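Local structure of amine oxidase domain-containing protein (3NRN) at residues N325-K328 against A329-G333. The protein is of uncharacterized function but binds adenosine monophosphate and is probably a flavin-dependent oxidoreductase of the amine oxidase type. Numbering follows the deposited sequence.
Sequences NVKK and AIEKG
K327 and E331, one helical turn apart, form a long salt bridge on the exposed side of the first turns of helix 326-340, with K327 NZ 3.7 Å from E331 OE2. The lysine stem lies against the same oxygen in van der Waals contact, K327 CE being 3.5 Å from E331 OE2; a bend at the last torsion (chi4 63°) sets NZ beside the carboxylate oxygen, not aimed at it. Long, flexible charged chains suit this solvent-facing edge. On another face V326 and I330 lie side by side and point the same way, CG1 of V326 meeting CD1 of I330 at 3.8 Å, as branched apolar residues can at i, i+4 spacing. Beneath these side chains runs the i+4 backbone ladder: A329 N bonds to N325 O at 2.6 Å and I330 N to V326 O at 2.8 Å. N325 is the N-cap. Its OD1 accepts K328 N, a first-turn amide with no carbonyl of a preceding turn to bond to, at 3.2 Å, in the carbonyl plane on a lone pair, a task for which a short amide side chain is well suited. Farther along, K332 turns to a salt bridge with E335. The helix lies against the mixed sheet: I330 packs on I270 and F272 of strand 269-277 and A349 of strand 345-351, small A329 fits closely against I270 and L321, and V326 touches L321 and V351.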
ATOM      1  N   ASN A 325      21.811  -1.269   6.848  1.00 26.21           N
ATOM      2  CA  ASN A 325      22.199  -2.654   7.095  1.00 26.15           C
ATOM      3  C   ASN A 325      21.091  -3.251   7.966  1.00 29.06           C
ATOM      4  O   ASN A 325      20.799  -2.738   9.052  1.00 28.68           O
ATOM      5  CB  ASN A 325      23.560  -2.697   7.807  1.00 35.61           C
ATOM      6  CG  ASN A 325      23.987  -4.109   8.178  1.00 39.13           C
ATOM      7  OD1 ASN A 325      23.578  -4.642   9.207  1.00 33.07           O
ATOM      8  ND2 ASN A 325      24.811  -4.721   7.333  1.00 37.93           N
ATOM      9  N   VAL A 326      20.470  -4.326   7.480  1.00 28.44           N
ATOM     10  CA  VAL A 326      19.356  -4.983   8.178  1.00 19.84           C
ATOM     11  C   VAL A 326      19.548  -5.226   9.675  1.00 24.82           C
ATOM     12  O   VAL A 326      18.732  -4.793  10.489  1.00 27.34           O
ATOM     13  CB  VAL A 326      19.008  -6.337   7.506  1.00 26.35           C
ATOM     14  CG1 VAL A 326      17.887  -7.029   8.268  1.00 26.24           C
ATOM     15  CG2 VAL A 326      18.588  -6.101   6.067  1.00 24.97           C
ATOM     16  N   LYS A 327      20.616  -5.929  10.028  1.00 33.80           N
ATOM     17  CA  LYS A 327      20.909  -6.234  11.426  1.00 30.57           C
ATOM     18  C   LYS A 327      21.038  -4.965  12.257  1.00 33.49           C
ATOM     19  O   LYS A 327      20.471  -4.866  13.343  1.00 33.98           O
ATOM     20  CB  LYS A 327      22.207  -7.042  11.528  1.00 33.36           C
ATOM     21  CG  LYS A 327      22.626  -7.370  12.953  1.00 35.36           C
ATOM     22  CD  LYS A 327      23.991  -8.047  12.981  1.00 52.21           C
ATOM     23  CE  LYS A 327      24.445  -8.343  14.406  1.00 51.94           C
ATOM     24  NZ  LYS A 327      23.532  -9.294  15.097  1.00 57.17           N
ATOM     25  N   LYS A 328      21.796  -4.002  11.743  1.00 27.57           N
ATOM     26  CA  LYS A 328      21.997  -2.744  12.447  1.00 33.10           C
ATOM     27  C   LYS A 328      20.706  -1.942  12.505  1.00 32.12           C
ATOM     28  O   LYS A 328      20.377  -1.353  13.532  1.00 38.19           O
ATOM     29  CB  LYS A 328      23.089  -1.927  11.756  1.00 30.72           C
ATOM     30  CG  LYS A 328      24.461  -2.580  11.817  1.00 38.71           C
ATOM     31  CD  LYS A 328      25.509  -1.724  11.128  1.00 33.68           C
ATOM     32  CE  LYS A 328      26.880  -2.376  11.177  1.00 40.41           C
ATOM     33  NZ  LYS A 328      27.912  -1.509  10.549  1.00 42.40           N
ATOM     34  N   ALA A 329      19.976  -1.931  11.392  1.00 29.75           N
ATOM     35  CA  ALA A 329      18.715  -1.205  11.298  1.00 21.27           C
ATOM     36  C   ALA A 329      17.690  -1.746  12.288  1.00 24.15           C
ATOM     37  O   ALA A 329      17.023  -0.975  12.984  1.00 23.35           O
ATOM     38  CB  ALA A 329      18.171  -1.298   9.875  1.00 31.06           C
ATOM     39  N   ILE A 330      17.549  -3.068  12.339  1.00 27.15           N
ATOM     40  CA  ILE A 330      16.597  -3.674  13.261  1.00 31.21           C
ATOM     41  C   ILE A 330      16.964  -3.292  14.690  1.00 38.12           C
ATOM     42  O   ILE A 330      16.098  -2.916  15.479  1.00 34.80           O
ATOM     43  CB  ILE A 330      16.575  -5.211  13.134  1.00 28.23           C
ATOM     44  CG1 ILE A 330      15.936  -5.611  11.795  1.00 28.64           C
ATOM     45  CG2 ILE A 330      15.794  -5.820  14.295  1.00 30.68           C
ATOM     46  CD1 ILE A 330      15.881  -7.116  11.548  1.00 28.71           C
ATOM     47  N   GLU A 331      18.253  -3.386  15.009  1.00 38.57           N
ATOM     48  CA  GLU A 331      18.763  -3.036  16.331  1.00 39.35           C
ATOM     49  C   GLU A 331      18.478  -1.573  16.667  1.00 32.35           C
ATOM     50  O   GLU A 331      18.087  -1.250  17.786  1.00 31.19           O
ATOM     51  CB  GLU A 331      20.275  -3.276  16.400  1.00 42.99           C
ATOM     52  CG  GLU A 331      20.684  -4.689  16.760  1.00 54.00           C
ATOM     53  CD  GLU A 331      22.190  -4.875  16.742  1.00 58.50           C
ATOM     54  OE1 GLU A 331      22.899  -4.009  17.298  1.00 63.31           O
ATOM     55  OE2 GLU A 331      22.666  -5.886  16.178  1.00 60.51           O
ATOM     56  N   LYS A 332      18.697  -0.691  15.699  1.00 30.77           N
ATOM     57  CA  LYS A 332      18.457   0.730  15.906  1.00 27.38           C
ATOM     58  C   LYS A 332      16.959   0.949  16.038  1.00 34.97           C
ATOM     59  O   LYS A 332      16.516   1.860  16.741  1.00 31.29           O
ATOM     60  CB  LYS A 332      18.997   1.542  14.726  1.00 38.06           C
ATOM     61  CG  LYS A 332      18.973   3.051  14.929  1.00 38.36           C
ATOM     62  CD  LYS A 332      19.878   3.463  16.082  1.00 56.11           C
ATOM     63  CE  LYS A 332      19.903   4.974  16.264  1.00 59.08           C
ATOM     64  NZ  LYS A 332      20.764   5.380  17.415  1.00 64.82           N
ATOM     65  N   GLY A 333      16.184   0.101  15.361  1.00 29.68           N
ATOM     66  CA  GLY A 333      14.739   0.215  15.407  1.00 25.06           C
ATOM     67  C   GLY A 333      14.193  -0.084  16.788  1.00 32.61           C
ATOM     68  O   GLY A 333      13.392   0.680  17.323  1.00 30.62           O
TER